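Local atomic coordinates of SAG family member (Sag19) (PDB entry 6ZZB), a protein that is of unknown biochemical function but is a major surface antigen of Eimeria tenella, with a fold related to that of the CAP proteins. Residues P124-I128 against N179-L183; H152-F158 against P171-A177; P160-D166 against L214-P220. All blocks are in the same frame, centred on the assembly; numbering follows the deposited sequence. Where two conformers were deposited one is given.

Contact 1 of 3, residues P124-I128 against N179-L183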
# COMPACT_ATOMS: atom_id res chain seq x y z
N PRO A 124 -2.79 -7.06 2.18
CA PRO A 124 -1.41 -6.59 2.17
C PRO A 124 -1.18 -5.65 1.00
O PRO A 124 -1.51 -5.99 -0.14
CB PRO A 124 -0.58 -7.86 2.03
CG PRO A 124 -1.50 -8.89 1.48
CD PRO A 124 -2.91 -8.49 1.83
N GLY A 125 -0.69 -4.47 1.29
CA GLY A 125 -0.32 -3.51 0.27
C GLY A 125 -0.09 -2.16 0.87
O GLY A 125 -0.05 -2.01 2.11
N LEU A 126 0.11 -1.18 0.02
CA LEU A 126 0.19 0.25 0.39
C LEU A 126 -1.22 0.78 0.63
O LEU A 126 -2.12 0.53 -0.18
CB LEU A 126 0.94 1.02 -0.68
CG LEU A 126 0.97 2.54 -0.55
CD1 LEU A 126 2.26 3.09 -1.15
CD2 LEU A 126 -0.28 3.16 -1.20
N VAL A 127 -1.38 1.50 1.73
CA VAL A 127 -2.68 2.09 2.11
C VAL A 127 -2.45 3.55 2.44
O VAL A 127 -1.69 3.83 3.38
CB VAL A 127 -3.31 1.35 3.29
CG1 VAL A 127 -4.64 1.94 3.69
CG2 VAL A 127 -3.43 -0.12 3.00
N ILE A 128 -3.14 4.46 1.77
CA ILE A 128 -3.07 5.90 2.10
C ILE A 128 -4.47 6.49 2.10
O ILE A 128 -5.06 6.68 1.04
CB ILE A 128 -2.16 6.68 1.15
CG1 ILE A 128 -0.75 6.10 1.09
CG2 ILE A 128 -2.15 8.14 1.54
CD1 ILE A 128 0.15 6.74 0.06
N ASN A 179 3.98 0.89 4.38
CA ASN A 179 3.92 1.32 2.97
C ASN A 179 5.31 1.30 2.35
O ASN A 179 5.46 0.82 1.22
CB ASN A 179 3.28 2.69 2.83
CG ASN A 179 1.79 2.72 3.08
OD1 ASN A 179 1.14 1.68 3.13
ND2 ASN A 179 1.22 3.92 3.25
N VAL A 180 6.33 1.78 3.06
CA VAL A 180 7.70 1.79 2.51
C VAL A 180 8.20 0.35 2.34
O VAL A 180 8.90 0.10 1.35
CB VAL A 180 8.63 2.58 3.44
CG1 VAL A 180 10.09 2.34 3.13
CG2 VAL A 180 8.26 4.03 3.36
N ALA A 181 7.88 -0.55 3.25
CA ALA A 181 8.29 -1.96 3.10
C ALA A 181 7.74 -2.52 1.79
O ALA A 181 8.50 -3.16 1.07
CB ALA A 181 7.87 -2.74 4.30
N PHE A 182 6.49 -2.22 1.46
CA PHE A 182 5.93 -2.74 0.18
C PHE A 182 6.57 -2.03 -0.99
O PHE A 182 6.94 -2.68 -1.98
CB PHE A 182 4.41 -2.55 0.14
CG PHE A 182 3.66 -3.56 0.93
CD1 PHE A 182 3.29 -4.76 0.36
CD2 PHE A 182 3.34 -3.33 2.26
CE1 PHE A 182 2.59 -5.70 1.09
CE2 PHE A 182 2.66 -4.28 3.00
CZ PHE A 182 2.31 -5.49 2.42
N LEU A 183 6.73 -0.72 -0.91
CA LEU A 183 7.29 0.07 -2.02
C LEU A 183 8.69 -0.44 -2.37
O LEU A 183 9.05 -0.42 -3.56
CB LEU A 183 7.38 1.55 -1.66
CG LEU A 183 6.06 2.30 -1.67
CD1 LEU A 183 6.17 3.62 -0.93
CD2 LEU A 183 5.61 2.55 -3.10
O HOH W 1 0.84 -0.73 4.40
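Asn179, on helix 175-183, turns its side-chain amide onto the backbone of Val127 and is hydrogen-bonded to it through both polar atoms. Val127 N donates to Asn179 OD1 at 2.9 Å, and Asn179 ND2 donates to Val127 O at the same length, both bonds being close to straight. Val127 O lies near the amide plane of Asn179, whereas ND2 stands well above the carbonyl plane of Val127. Asn179 holds CG anti to its carbonyl carbon (chi1 -72°), which carries the amide out to the strand. ND2 is also hydrogen-bonded to Thr145 OG1 of helix 138-155, and a water donates to both Asn179 OD1 (2.7 Å) and Gly125 O.

Leu126 packs against this amide, its CG 3.7 Å from Asn179 CG and the two side chains crossing at about a right angle, while its CD1 makes the apolar contact with the branch of Leu183.

The aromatic contact is a CH-pi one: Gly125 CA sits 3.7 Å from the centroid of the Phe182 ring, only 10° off its normal. Pro124 CB approaches Phe182 CZ obliquely at 3.8 Å.

Leu126 and Ile128 bond through their backbones to Cys208 and Leu206, so the Asn179 amide satisfies the intervening peptide groups on the other edge of strand 126-131, where a further strand would bond, and ties helix to sheet within the buried core.

Contact 2 of 3, residues H152-F158 against P171-A177. With SO4 (sulfate ion), chain B.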
# COMPACT_ATOMS: atom_id res chain seq x y z
N HIS A 152 10.33 6.85 10.02
CA HIS A 152 9.87 5.97 11.12
C HIS A 152 10.80 4.77 11.21
O HIS A 152 11.17 4.40 12.34
CB HIS A 152 8.43 5.53 10.90
CG HIS A 152 7.83 4.97 12.13
ND1 HIS A 152 7.53 5.75 13.21
CD2 HIS A 152 7.51 3.71 12.46
CE1 HIS A 152 6.98 4.98 14.15
NE2 HIS A 152 6.97 3.73 13.73
N LEU A 153 11.20 4.17 10.10
CA LEU A 153 12.12 3.01 10.14
C LEU A 153 13.48 3.44 10.69
O LEU A 153 14.05 2.74 11.55
CB LEU A 153 12.26 2.44 8.73
CG LEU A 153 11.06 1.63 8.29
CD1 LEU A 153 11.16 1.28 6.81
CD2 LEU A 153 10.91 0.38 9.12
N LYS A 154 13.99 4.57 10.25
CA LYS A 154 15.31 5.07 10.71
C LYS A 154 15.26 5.32 12.23
O LYS A 154 16.33 5.13 12.91
CB LYS A 154 15.67 6.33 9.95
CG LYS A 154 16.13 6.08 8.53
CD LYS A 154 16.35 7.38 7.77
CE LYS A 154 16.86 7.14 6.38
NZ LYS A 154 17.00 8.43 5.66
N GLN A 155 14.13 5.76 12.75
CA GLN A 155 13.95 6.09 14.17
C GLN A 155 13.76 4.82 14.99
O GLN A 155 13.79 4.89 16.22
CB GLN A 155 12.75 7.01 14.30
CG GLN A 155 13.08 8.38 13.75
CD GLN A 155 11.87 9.15 13.26
OE1 GLN A 155 10.74 8.76 13.52
NE2 GLN A 155 12.13 10.28 12.61
N SER A 156 13.48 3.70 14.32
CA SER A 156 13.17 2.39 14.94
C SER A 156 14.45 1.63 15.24
O SER A 156 15.41 1.76 14.51
CB SER A 156 12.27 1.57 14.01
OG SER A 156 12.11 0.23 14.49
N ASN A 157 14.39 0.77 16.25
CA ASN A 157 15.49 -0.20 16.51
C ASN A 157 15.45 -1.37 15.51
O ASN A 157 16.31 -2.24 15.61
CB ASN A 157 15.44 -0.71 17.94
CG ASN A 157 15.87 0.38 18.89
OD1 ASN A 157 17.01 0.82 18.79
ND2 ASN A 157 14.97 0.82 19.74
N PHE A 158 14.54 -1.36 14.54
CA PHE A 158 14.60 -2.27 13.39
C PHE A 158 16.03 -2.37 12.88
O PHE A 158 16.69 -1.35 12.59
CB PHE A 158 13.68 -1.76 12.27
CG PHE A 158 13.73 -2.61 11.03
CD1 PHE A 158 12.89 -3.71 10.89
CD2 PHE A 158 14.60 -2.30 10.02
CE1 PHE A 158 12.96 -4.49 9.74
CE2 PHE A 158 14.68 -3.09 8.88
CZ PHE A 158 13.86 -4.18 8.75
N PRO A 171 8.23 -1.83 13.83
CA PRO A 171 7.78 -0.52 13.35
C PRO A 171 6.66 -0.56 12.30
O PRO A 171 6.21 0.52 11.92
CB PRO A 171 9.03 -0.03 12.63
CG PRO A 171 9.65 -1.27 12.05
CD PRO A 171 9.37 -2.35 13.07
N PHE A 172 6.21 -1.75 11.87
CA PHE A 172 5.32 -1.88 10.69
C PHE A 172 3.85 -1.72 11.07
O PHE A 172 3.00 -1.73 10.17
CB PHE A 172 5.63 -3.16 9.94
CG PHE A 172 7.01 -3.14 9.34
CD1 PHE A 172 7.35 -2.20 8.39
CD2 PHE A 172 8.00 -4.02 9.78
CE1 PHE A 172 8.63 -2.13 7.88
CE2 PHE A 172 9.28 -3.93 9.27
CZ PHE A 172 9.60 -3.01 8.30
N ASN A 173 3.54 -1.49 12.35
CA ASN A 173 2.21 -1.02 12.78
C ASN A 173 2.04 0.47 12.47
O ASN A 173 0.92 0.97 12.62
CB ASN A 173 1.97 -1.31 14.27
CG ASN A 173 2.90 -0.56 15.19
OD1 ASN A 173 3.94 -0.05 14.79
ND2 ASN A 173 2.60 -0.61 16.48
N ASN A 174 3.08 1.14 12.03
CA ASN A 174 2.98 2.49 11.44
C ASN A 174 2.67 2.31 9.95
O ASN A 174 3.44 1.64 9.25
CB ASN A 174 4.27 3.28 11.70
CG ASN A 174 4.30 4.63 11.03
OD1 ASN A 174 4.40 4.71 9.81
ND2 ASN A 174 4.23 5.70 11.82
N VAL A 175 1.57 2.88 9.49
CA VAL A 175 1.09 2.61 8.11
C VAL A 175 2.12 3.11 7.11
O VAL A 175 2.37 2.46 6.08
CB VAL A 175 -0.31 3.20 7.89
CG1 VAL A 175 -0.76 2.97 6.46
CG2 VAL A 175 -1.32 2.61 8.84
N ASN A 176 2.77 4.25 7.38
CA ASN A 176 3.80 4.75 6.46
C ASN A 176 4.97 3.77 6.38
O ASN A 176 5.51 3.55 5.31
CB ASN A 176 4.25 6.17 6.83
CG ASN A 176 3.12 7.16 6.91
OD1 ASN A 176 2.89 7.81 7.95
ND2 ASN A 176 2.41 7.31 5.82
N ALA A 177 5.45 3.27 7.53
CA ALA A 177 6.56 2.31 7.52
C ALA A 177 6.19 1.04 6.75
O ALA A 177 7.01 0.54 5.99
CB ALA A 177 6.98 1.98 8.94
S SO4 B . 11.00 0.24 17.94
O1 SO4 B . 10.74 -0.14 16.57
O2 SO4 B . 10.92 -0.92 18.78
O3 SO4 B . 9.99 1.18 18.36
O4 SO4 B . 12.30 0.86 18.06
O HOH W 2 5.99 1.74 15.30
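The capped start of helix 175-183 packs against the last turn of helix 138-155, where Asn174, the N-cap residue, lies over the imidazole of His152. The amide and the ring are stacked with their planes 21° apart: Asn174 ND2 is above the ring centre, and Asn174 CB makes a CH-pi contact 3.7 Å from the His152 centroid. His152 reaches this place with CG anti to its backbone N (chi1 -165°). At the ring's edge a water sits in plane, 2.7 Å from His152 NE2, and donates to Asn173 OD1. The cap itself is the bond from Ala177 N to Asn174 OD1, 2.9 Å long.

Pro171, preceded by a cis peptide bond, opens the type I turn that runs to Asn174. Its CG meets Leu153 CD2 at 3.6 Å, and the same methyl also touches Phe172 CE1, so one leucine branch fills the angle between proline and phenylalanine. Beyond it, Phe172 directs its edge at the face of Phe158 in an offset edge-to-face pair, with centroids 5.6 Å apart and planes at 83°. Tyr226 of helix 223-231 packs edge-to-face with Phe158, extending the aromatic cluster.

On the outer side, a sulfate ion, probably from the crystallisation liquor, takes a nearly straight bond from Asn157 N to its O4 at 2.8 Å. In one of its two conformers Ser156 OG accepts from Phe158 N at 2.9 Å, an ST turn just after the helix. The type I turn from Pro171 to Asn174 thus leads straight into an asparagine N-cap, and this capped helix start is packed against the end of the preceding helix.

Contact 3 of 3, residues P160-D166 against L214-P220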
# COMPACT_ATOMS: atom_id res chain seq x y z
N PRO A 160 17.98 -4.77 9.70
CA PRO A 160 17.61 -5.63 8.59
C PRO A 160 17.89 -7.13 8.80
O PRO A 160 17.17 -7.96 8.26
CB PRO A 160 18.42 -5.05 7.43
CG PRO A 160 19.58 -4.30 8.08
CD PRO A 160 18.98 -3.75 9.35
N SER A 161 18.91 -7.48 9.59
CA SER A 161 19.27 -8.91 9.76
C SER A 161 18.24 -9.62 10.65
O SER A 161 18.08 -10.83 10.47
CB SER A 161 20.67 -9.08 10.25
OG SER A 161 20.82 -8.47 11.50
N THR A 162 17.57 -8.91 11.56
CA THR A 162 16.64 -9.53 12.52
C THR A 162 15.19 -9.11 12.26
O THR A 162 14.29 -9.89 12.62
CB THR A 162 16.98 -9.20 13.97
OG1 THR A 162 16.96 -7.78 14.16
CG2 THR A 162 18.33 -9.73 14.40
N GLY A 163 14.97 -7.94 11.69
CA GLY A 163 13.63 -7.33 11.61
C GLY A 163 12.77 -8.05 10.59
O GLY A 163 13.23 -8.28 9.45
N THR A 164 11.57 -8.40 10.98
CA THR A 164 10.58 -9.06 10.10
C THR A 164 9.36 -8.16 10.00
O THR A 164 9.15 -7.29 10.85
CB THR A 164 10.23 -10.48 10.55
OG1 THR A 164 9.49 -10.41 11.77
CG2 THR A 164 11.46 -11.34 10.73
N TYR A 165 8.55 -8.45 9.00
CA TYR A 165 7.35 -7.64 8.72
C TYR A 165 6.25 -8.15 9.63
O TYR A 165 5.88 -9.33 9.50
CB TYR A 165 6.96 -7.73 7.25
CG TYR A 165 5.72 -6.92 6.98
CD1 TYR A 165 5.77 -5.54 6.86
CD2 TYR A 165 4.47 -7.52 6.94
CE1 TYR A 165 4.63 -4.78 6.65
CE2 TYR A 165 3.31 -6.77 6.75
CZ TYR A 165 3.40 -5.39 6.63
OH TYR A 165 2.25 -4.66 6.41
N ASP A 166 5.74 -7.32 10.53
CA ASP A 166 4.58 -7.67 11.36
C ASP A 166 3.74 -6.42 11.51
O ASP A 166 4.13 -5.49 12.25
CB ASP A 166 5.05 -8.25 12.69
CG ASP A 166 3.93 -8.58 13.65
OD1 ASP A 166 2.73 -8.41 13.30
OD2 ASP A 166 4.27 -9.02 14.77
N LEU A 214 4.38 -8.73 0.73
CA LEU A 214 5.01 -9.02 2.03
C LEU A 214 4.02 -9.73 2.93
O LEU A 214 2.84 -9.34 2.98
CB LEU A 214 5.46 -7.73 2.71
CG LEU A 214 6.70 -7.10 2.14
CD1 LEU A 214 6.88 -5.73 2.77
CD2 LEU A 214 7.92 -7.99 2.38
N ARG A 215 4.50 -10.71 3.68
CA ARG A 215 3.68 -11.44 4.66
C ARG A 215 4.40 -11.47 6.01
O ARG A 215 5.61 -11.28 6.03
CB ARG A 215 3.38 -12.83 4.09
CG ARG A 215 2.61 -12.75 2.78
CD ARG A 215 2.20 -14.10 2.28
NE ARG A 215 1.28 -14.73 3.22
CZ ARG A 215 1.05 -16.03 3.31
NH1 ARG A 215 1.67 -16.88 2.49
NH2 ARG A 215 0.20 -16.49 4.21
N LYS A 216 3.65 -11.74 7.06
CA LYS A 216 4.18 -11.85 8.43
C LYS A 216 5.40 -12.76 8.40
O LYS A 216 5.34 -13.84 7.76
CB LYS A 216 3.10 -12.32 9.40
CG LYS A 216 3.39 -12.00 10.85
CD LYS A 216 2.47 -12.70 11.79
CE LYS A 216 2.85 -12.50 13.23
NZ LYS A 216 1.70 -12.81 14.10
N GLU A 217 6.48 -12.29 9.04
CA GLU A 217 7.81 -12.95 9.21
C GLU A 217 8.71 -12.83 7.97
O GLU A 217 9.89 -13.14 8.13
CB GLU A 217 7.69 -14.39 9.71
CG GLU A 217 7.21 -14.47 11.14
CD GLU A 217 7.58 -15.74 11.88
OE1 GLU A 217 8.78 -16.11 11.87
OE2 GLU A 217 6.69 -16.36 12.48
N ASP A 218 8.29 -12.29 6.82
CA ASP A 218 9.25 -11.92 5.76
C ASP A 218 10.24 -10.89 6.32
O ASP A 218 9.82 -10.02 7.10
CB ASP A 218 8.57 -11.29 4.54
CG ASP A 218 7.75 -12.28 3.73
OD1 ASP A 218 7.86 -13.49 4.00
OD2 ASP A 218 7.01 -11.82 2.85
N LYS A 219 11.50 -10.99 5.89
CA LYS A 219 12.52 -9.95 6.14
C LYS A 219 12.40 -8.94 5.02
O LYS A 219 12.67 -9.22 3.87
CB LYS A 219 13.89 -10.62 6.23
CG LYS A 219 14.02 -11.51 7.46
CD LYS A 219 15.43 -11.85 7.84
CE LYS A 219 15.49 -12.64 9.12
NZ LYS A 219 16.83 -13.25 9.29
N PRO A 220 11.85 -7.74 5.28
CA PRO A 220 11.59 -6.81 4.19
C PRO A 220 12.80 -6.21 3.48
O PRO A 220 12.69 -5.90 2.33
CB PRO A 220 10.76 -5.71 4.88
CG PRO A 220 11.22 -5.78 6.31
CD PRO A 220 11.37 -7.26 6.58
O HOH W 3 18.93 -11.83 8.14
O HOH W 4 6.96 -11.06 11.51
O HOH W 5 0.71 -10.19 13.55
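Lys219 places CG anti to its carbonyl carbon (chi1 -67°) and stays extended beyond it, which carries NZ to Ser161 O, 3.0 Å away. Tyr165 instead sets CG opposite its own N (chi1 179°) and brings its ring alongside residues 214-216. Leu214 CB covers one face of that ring, nearer its margin than its middle, while Arg215 O and Lys216 N lie at its edge; the phenol OH is hydrogen-bonded to Ser178 OG of helix 175-183.

Tyr165 is bonded to the other segment through both its N-H and its C=O: Tyr165 N donates to Asp218 O at 2.8 Å, nearly along the C=O axis, and Glu217 N donates to Tyr165 O at 3.1 Å. Lys216 CA adds a CA-H...O contact to Tyr165 O.

These bonds dock a type II beta turn, Arg215 to Asp218, on the loop between helices 138-155 and 175-183. The turn is closed by Asp218 N bonding Arg215 O, and Asp218 OD2 accepts from Arg215 N at 2.9 Å, from above the carboxylate plane. Lys187 makes a salt bridge to that same oxygen.

Waters add further links. One bridges Thr164 OG1, 2.6 Å from it, and Tyr165 O. Asp166 and Lys216 run alongside each other, but Asp166 OD1 and Lys216 NZ are 4.6 Å apart, too far for a salt bridge; a water links the two atoms, and OD1 also takes a bond from Glu168 N.

The centre of contact 1 lies about 3 Å from that of the chain, and those of contacts 2 and 3 about 15 and 16 Å from it, on the same side. All three centres are 12 to 14 Å from one another. Contacts 1 and 2 share helix 175-183, and contact 2 is nested within the loop that contact 1 closes; contact 3 crosses both along the chain, since residues 160-166 lie inside those two loops and 214-220 beyond them. Phe172 joins contact 2 to both others, touching Ala181 and Tyr165, and Leu214 packs on Ala181 and Phe182. The core of sheet and helix thus continues outward into the loops of this CAP-related fold.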